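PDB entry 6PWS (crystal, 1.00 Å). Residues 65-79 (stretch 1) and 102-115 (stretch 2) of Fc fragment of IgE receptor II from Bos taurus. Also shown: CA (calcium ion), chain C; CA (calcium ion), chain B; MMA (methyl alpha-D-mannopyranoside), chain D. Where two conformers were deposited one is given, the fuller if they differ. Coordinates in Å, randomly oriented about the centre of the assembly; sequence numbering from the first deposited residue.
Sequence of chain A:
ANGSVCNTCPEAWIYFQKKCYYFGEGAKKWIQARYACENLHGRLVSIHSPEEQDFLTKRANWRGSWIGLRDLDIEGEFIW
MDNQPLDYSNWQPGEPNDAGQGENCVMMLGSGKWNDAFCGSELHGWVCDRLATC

Stretch 1 (65-79) SWIGLRDLDIEGEFI
Stretch 2 102-115: GENCVMMLGSGKWN

Residues 65-67 and 105-108 run antiparallel, their N-to-C directions 128° apart and their axes 4.5 Å apart at closest approach. Ser65 and Met108 form a hydrogen-bonded pair (CA to CA 5.3 Å): Ser65 N donates to Met108 O at 3.0 Å, and Met108 N to Ser65 O at 2.8 Å. Trp66 faces Met107 as a non-hydrogen-bonded pair, CA atoms 4.3 Å apart, and Ile67 N then donates to Val106 O at 3.1 Å, nearly straight at 172°. At Gly68 (phi/psi -89/56) stretch 1 turns a corner, and the register slips by two residues, a beta bulge. Extended geometry resumes at Leu69 (-140/132), whose O accepts from Val106 N at 3.0 Å. Arg70 pairs with Cys105, CA atoms about 4.4 Å apart, and Asp71 N donates to Asn104 O at 2.9 Å. Beyond the contact, Leu109 to Gly112 make a type I turn that brings strand 114-115 back beside Met107, with Met107 N to Asn115 O and Asn115 N to Met107 O both 2.9 Å.

Branched and aromatic side chains fill the space around this ladder. Ile67 (chi1 p, chi2 t) sets CD1 over one face of Trp114 (chi1 m, chi2 -10°), 4.0 Å from the centroid of the five-membered ring and 5° off its normal, a CH-pi contact; CD1 also lies 3.9 Å from Val106 CG1. Leu69 (t, p) places CD2 3.9 Å from Trp114 CZ3. Val106 (chi1 t) meets Phe78 (m, 90°), CG2 to CE2 3.6 Å. Trp66 (m, 121°) starts away from the second stretch, but its broad ring returns: CZ3 is 3.6 Å from Cys105 CB, and the ring edge at CE3 is 3.4 Å from Val106 O. Flexible Met108 (m, t, m) brings CE 3.9 Å from Ile67 CG2.

Calcium in chain C joins the loops. Carboxylates suit its charge: Asp71 (p, -24°) binds through OD1 at 2.6 Å and OD2 at 2.5 Å, and Glu75 (t, p, 31°) through OE1 at 2.4 Å and OE2 at 2.5 Å. Glu103 O, Asn104 OD1 (both 2.5 Å) and water 2 (2.4 Å from the ion) add neutral oxygens. The type II turn Ile74-Glu77 carries Gly76 at 83/-7, where a CB would jam against the preceding carbonyl; Gly76 N donates to Asp71 OD2 at 2.7 Å, steadying that ligand.

Water 1 links the stretches, hydrogen-bonding Ser65 OG (chi1 p) at 2.7 Å and donating to Leu109 O at 3.1 Å.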

# COMPACT_ATOMS: atom_id res chain seq x y z
N SER A 65 -0.71 5.68 -5.62
CA SER A 65 -0.25 4.30 -5.64
C SER A 65 -1.04 3.42 -4.67
O SER A 65 -1.41 3.85 -3.58
CB SER A 65 1.25 4.20 -5.32
OG SER A 65 1.60 4.81 -4.09
N TRP A 66 -1.27 2.17 -5.06
CA TRP A 66 -1.99 1.25 -4.19
C TRP A 66 -1.13 0.78 -3.01
O TRP A 66 0.07 0.54 -3.15
CB TRP A 66 -2.42 0.01 -4.96
CG TRP A 66 -3.48 0.23 -5.99
CD1 TRP A 66 -3.38 -0.03 -7.32
CD2 TRP A 66 -4.81 0.71 -5.78
NE1 TRP A 66 -4.56 0.26 -7.96
CE2 TRP A 66 -5.46 0.71 -7.03
CE3 TRP A 66 -5.51 1.16 -4.65
CZ2 TRP A 66 -6.79 1.12 -7.18
CZ3 TRP A 66 -6.83 1.58 -4.80
CH2 TRP A 66 -7.45 1.56 -6.06
N ILE A 67 -1.80 0.60 -1.86
CA ILE A 67 -1.22 -0.05 -0.69
C ILE A 67 -2.10 -1.25 -0.29
O ILE A 67 -3.19 -1.47 -0.82
CB ILE A 67 -0.99 0.93 0.48
CG1 ILE A 67 -2.30 1.45 1.08
CG2 ILE A 67 -0.07 2.07 0.03
CD1 ILE A 67 -2.10 2.25 2.38
N GLY A 68 -1.60 -2.02 0.68
CA GLY A 68 -2.21 -3.28 1.07
C GLY A 68 -3.26 -3.16 2.16
O GLY A 68 -3.19 -3.85 3.18
N LEU A 69 -4.28 -2.32 1.92
CA LEU A 69 -5.31 -2.01 2.91
C LEU A 69 -6.64 -1.95 2.17
O LEU A 69 -6.73 -1.32 1.11
CB LEU A 69 -4.97 -0.68 3.61
CG LEU A 69 -5.83 -0.29 4.80
CD1 LEU A 69 -5.69 -1.27 5.95
CD2 LEU A 69 -5.45 1.13 5.26
N ARG A 70 -7.67 -2.61 2.71
CA ARG A 70 -8.96 -2.69 2.03
C ARG A 70 -10.05 -2.97 3.06
O ARG A 70 -9.79 -3.54 4.12
CB ARG A 70 -8.95 -3.78 0.94
CG ARG A 70 -9.06 -5.23 1.41
CD ARG A 70 -7.86 -5.77 2.21
NE ARG A 70 -8.07 -7.19 2.54
CZ ARG A 70 -7.22 -7.98 3.21
NH1 ARG A 70 -6.06 -7.49 3.63
NH2 ARG A 70 -7.54 -9.25 3.46
N ASP A 71 -11.29 -2.59 2.71
CA ASP A 71 -12.48 -2.94 3.49
C ASP A 71 -13.52 -3.66 2.63
O ASP A 71 -14.73 -3.52 2.84
CB ASP A 71 -13.11 -1.77 4.25
CG ASP A 71 -13.83 -0.75 3.38
OD1 ASP A 71 -13.52 -0.61 2.18
OD2 ASP A 71 -14.70 -0.03 3.93
N LEU A 72 -13.06 -4.46 1.68
CA LEU A 72 -13.95 -5.23 0.81
C LEU A 72 -14.88 -6.17 1.58
O LEU A 72 -16.05 -6.32 1.22
CB LEU A 72 -13.12 -6.03 -0.20
CG LEU A 72 -12.59 -5.21 -1.37
CD1 LEU A 72 -11.40 -5.89 -2.04
CD2 LEU A 72 -13.72 -4.97 -2.37
N ASP A 73 -14.37 -6.89 2.59
CA ASP A 73 -15.17 -7.97 3.18
C ASP A 73 -16.28 -7.45 4.08
O ASP A 73 -17.42 -7.93 4.02
CB ASP A 73 -14.27 -8.93 3.94
CG ASP A 73 -13.41 -9.78 3.03
OD1 ASP A 73 -13.72 -9.87 1.82
OD2 ASP A 73 -12.41 -10.35 3.53
N ILE A 74 -15.97 -6.50 4.94
CA ILE A 74 -16.97 -5.82 5.76
C ILE A 74 -16.70 -4.33 5.62
O ILE A 74 -15.62 -3.86 5.98
CB ILE A 74 -16.95 -6.24 7.24
CG1 ILE A 74 -17.33 -7.72 7.40
CG2 ILE A 74 -17.91 -5.36 8.05
CD1 ILE A 74 -17.18 -8.22 8.82
N GLU A 75 -17.68 -3.60 5.11
CA GLU A 75 -17.54 -2.17 4.94
C GLU A 75 -17.14 -1.52 6.25
O GLU A 75 -17.73 -1.79 7.31
CB GLU A 75 -18.85 -1.58 4.42
CG GLU A 75 -18.85 -0.07 4.25
CD GLU A 75 -17.73 0.44 3.34
OE1 GLU A 75 -17.33 -0.28 2.41
OE2 GLU A 75 -17.25 1.59 3.56
N GLY A 76 -16.12 -0.67 6.19
CA GLY A 76 -15.62 0.02 7.35
C GLY A 76 -14.63 -0.75 8.20
O GLY A 76 -14.10 -0.18 9.17
N GLU A 77 -14.41 -2.04 7.92
CA GLU A 77 -13.45 -2.86 8.64
C GLU A 77 -12.24 -3.04 7.72
O GLU A 77 -12.27 -3.85 6.80
CB GLU A 77 -14.06 -4.20 9.04
CG GLU A 77 -15.14 -4.07 10.10
CD GLU A 77 -15.57 -5.39 10.74
OE1 GLU A 77 -15.01 -6.45 10.38
OE2 GLU A 77 -16.47 -5.36 11.60
N PHE A 78 -11.20 -2.26 7.97
CA PHE A 78 -10.00 -2.34 7.15
C PHE A 78 -9.10 -3.47 7.63
O PHE A 78 -9.01 -3.76 8.83
CB PHE A 78 -9.28 -0.98 7.10
CG PHE A 78 -10.01 0.01 6.25
CD1 PHE A 78 -10.98 0.84 6.80
CD2 PHE A 78 -9.82 0.04 4.88
CE1 PHE A 78 -11.71 1.69 6.00
CE2 PHE A 78 -10.55 0.88 4.07
CZ PHE A 78 -11.50 1.71 4.64
N ILE A 79 -8.46 -4.13 6.67
CA ILE A 79 -7.56 -5.26 6.92
C ILE A 79 -6.27 -5.00 6.15
O ILE A 79 -6.31 -4.67 4.96
CB ILE A 79 -8.18 -6.59 6.44
CG1 ILE A 79 -9.58 -6.81 7.00
CG2 ILE A 79 -7.28 -7.77 6.81
CD1 ILE A 79 -10.26 -8.08 6.49
N GLY A 102 -19.15 3.34 -3.48
CA GLY A 102 -18.35 2.52 -2.60
C GLY A 102 -16.88 2.54 -2.98
O GLY A 102 -16.53 2.33 -4.14
N GLU A 103 -16.02 2.79 -2.00
CA GLU A 103 -14.57 2.82 -2.17
C GLU A 103 -13.97 1.87 -1.15
O GLU A 103 -14.05 2.12 0.05
CB GLU A 103 -14.01 4.23 -1.98
CG GLU A 103 -14.51 5.18 -3.06
CD GLU A 103 -13.94 6.57 -2.92
OE1 GLU A 103 -13.83 7.06 -1.77
OE2 GLU A 103 -13.58 7.16 -3.97
N ASN A 104 -13.38 0.76 -1.63
CA ASN A 104 -13.02 -0.31 -0.71
C ASN A 104 -11.55 -0.70 -0.76
O ASN A 104 -11.16 -1.65 -0.06
CB ASN A 104 -13.94 -1.52 -0.92
CG ASN A 104 -15.40 -1.11 -0.91
OD1 ASN A 104 -15.84 -0.31 -0.09
ND2 ASN A 104 -16.16 -1.64 -1.85
N CYS A 105 -10.73 0.04 -1.50
CA CYS A 105 -9.31 -0.24 -1.66
C CYS A 105 -8.54 1.05 -1.38
O CYS A 105 -8.93 2.11 -1.86
CB CYS A 105 -9.02 -0.72 -3.08
SG CYS A 105 -9.77 -2.35 -3.44
N VAL A 106 -7.44 0.96 -0.64
CA VAL A 106 -6.74 2.17 -0.21
C VAL A 106 -5.50 2.44 -1.05
O VAL A 106 -4.73 1.53 -1.39
CB VAL A 106 -6.41 2.11 1.30
CG1 VAL A 106 -5.73 3.39 1.77
CG2 VAL A 106 -7.67 1.85 2.11
N MET A 107 -5.32 3.72 -1.36
CA MET A 107 -4.17 4.24 -2.08
C MET A 107 -3.49 5.33 -1.25
O MET A 107 -4.11 5.95 -0.37
CB MET A 107 -4.60 4.86 -3.42
CG MET A 107 -5.45 6.12 -3.26
SD MET A 107 -6.10 6.82 -4.79
CE MET A 107 -4.59 7.43 -5.53
N MET A 108 -2.22 5.57 -1.56
CA MET A 108 -1.55 6.80 -1.18
C MET A 108 -1.76 7.82 -2.30
O MET A 108 -1.57 7.52 -3.48
CB MET A 108 -0.04 6.62 -1.00
CG MET A 108 0.37 5.96 0.29
SD MET A 108 2.17 5.95 0.54
CE MET A 108 2.69 4.73 -0.67
N LEU A 109 -2.15 9.04 -1.91
CA LEU A 109 -2.08 10.19 -2.79
C LEU A 109 -0.61 10.51 -3.09
O LEU A 109 0.30 9.91 -2.53
CB LEU A 109 -2.80 11.37 -2.15
CG LEU A 109 -4.26 11.14 -1.79
CD1 LEU A 109 -4.80 12.35 -1.03
CD2 LEU A 109 -5.11 10.87 -3.03
N GLY A 110 -0.37 11.50 -3.95
CA GLY A 110 1.00 11.90 -4.24
C GLY A 110 1.76 12.40 -3.02
O GLY A 110 2.99 12.35 -3.01
N SER A 111 1.04 12.88 -2.00
CA SER A 111 1.59 13.37 -0.75
C SER A 111 1.87 12.26 0.26
O SER A 111 2.35 12.56 1.36
CB SER A 111 0.55 14.28 -0.10
OG SER A 111 -0.60 13.48 0.18
N GLY A 112 1.52 11.01 -0.06
CA GLY A 112 1.59 9.92 0.89
C GLY A 112 0.37 9.74 1.77
O GLY A 112 0.25 8.69 2.42
N LYS A 113 -0.53 10.73 1.82
CA LYS A 113 -1.74 10.61 2.62
C LYS A 113 -2.67 9.57 2.00
O LYS A 113 -2.75 9.42 0.78
CB LYS A 113 -2.45 11.96 2.72
CG LYS A 113 -1.69 13.02 3.52
CD LYS A 113 -1.71 12.72 5.01
CE LYS A 113 -0.87 13.70 5.81
NZ LYS A 113 -0.82 13.30 7.23
N TRP A 114 -3.39 8.84 2.85
CA TRP A 114 -4.20 7.73 2.39
C TRP A 114 -5.61 8.17 1.98
O TRP A 114 -6.22 9.04 2.61
CB TRP A 114 -4.34 6.64 3.45
CG TRP A 114 -3.07 6.11 4.04
CD1 TRP A 114 -1.78 6.31 3.62
CD2 TRP A 114 -2.99 5.27 5.19
NE1 TRP A 114 -0.90 5.64 4.44
CE2 TRP A 114 -1.62 5.00 5.41
CE3 TRP A 114 -3.95 4.72 6.05
CZ2 TRP A 114 -1.19 4.23 6.49
CZ3 TRP A 114 -3.51 3.95 7.12
CH2 TRP A 114 -2.14 3.71 7.33
N ASN A 115 -6.12 7.53 0.94
CA ASN A 115 -7.47 7.75 0.44
C ASN A 115 -8.08 6.40 0.07
O ASN A 115 -7.43 5.62 -0.63
CB ASN A 115 -7.44 8.65 -0.80
CG ASN A 115 -8.79 8.77 -1.45
OD1 ASN A 115 -9.79 8.99 -0.75
ND2 ASN A 115 -8.85 8.62 -2.76
CA CA C . -15.41 1.12 1.86
CA CA B . -12.17 8.42 -0.71
C1 MMA D . -12.90 11.83 -5.33
C2 MMA D . -12.24 10.51 -4.98
C3 MMA D . -12.59 10.16 -3.59
C4 MMA D . -12.13 11.21 -2.62
C5 MMA D . -12.67 12.59 -2.99
C6 MMA D . -12.02 13.64 -2.15
C7 MMA D . -15.09 12.76 -5.33
O1 MMA D . -14.25 11.63 -5.19
O2 MMA D . -10.81 10.58 -5.10
O3 MMA D . -11.97 8.92 -3.20
O4 MMA D . -12.56 10.81 -1.32
O5 MMA D . -12.42 12.91 -4.41
O6 MMA D . -12.52 14.90 -2.53
O HOH W 1 1.59 7.55 -4.13
O HOH W 2 -14.39 2.99 2.91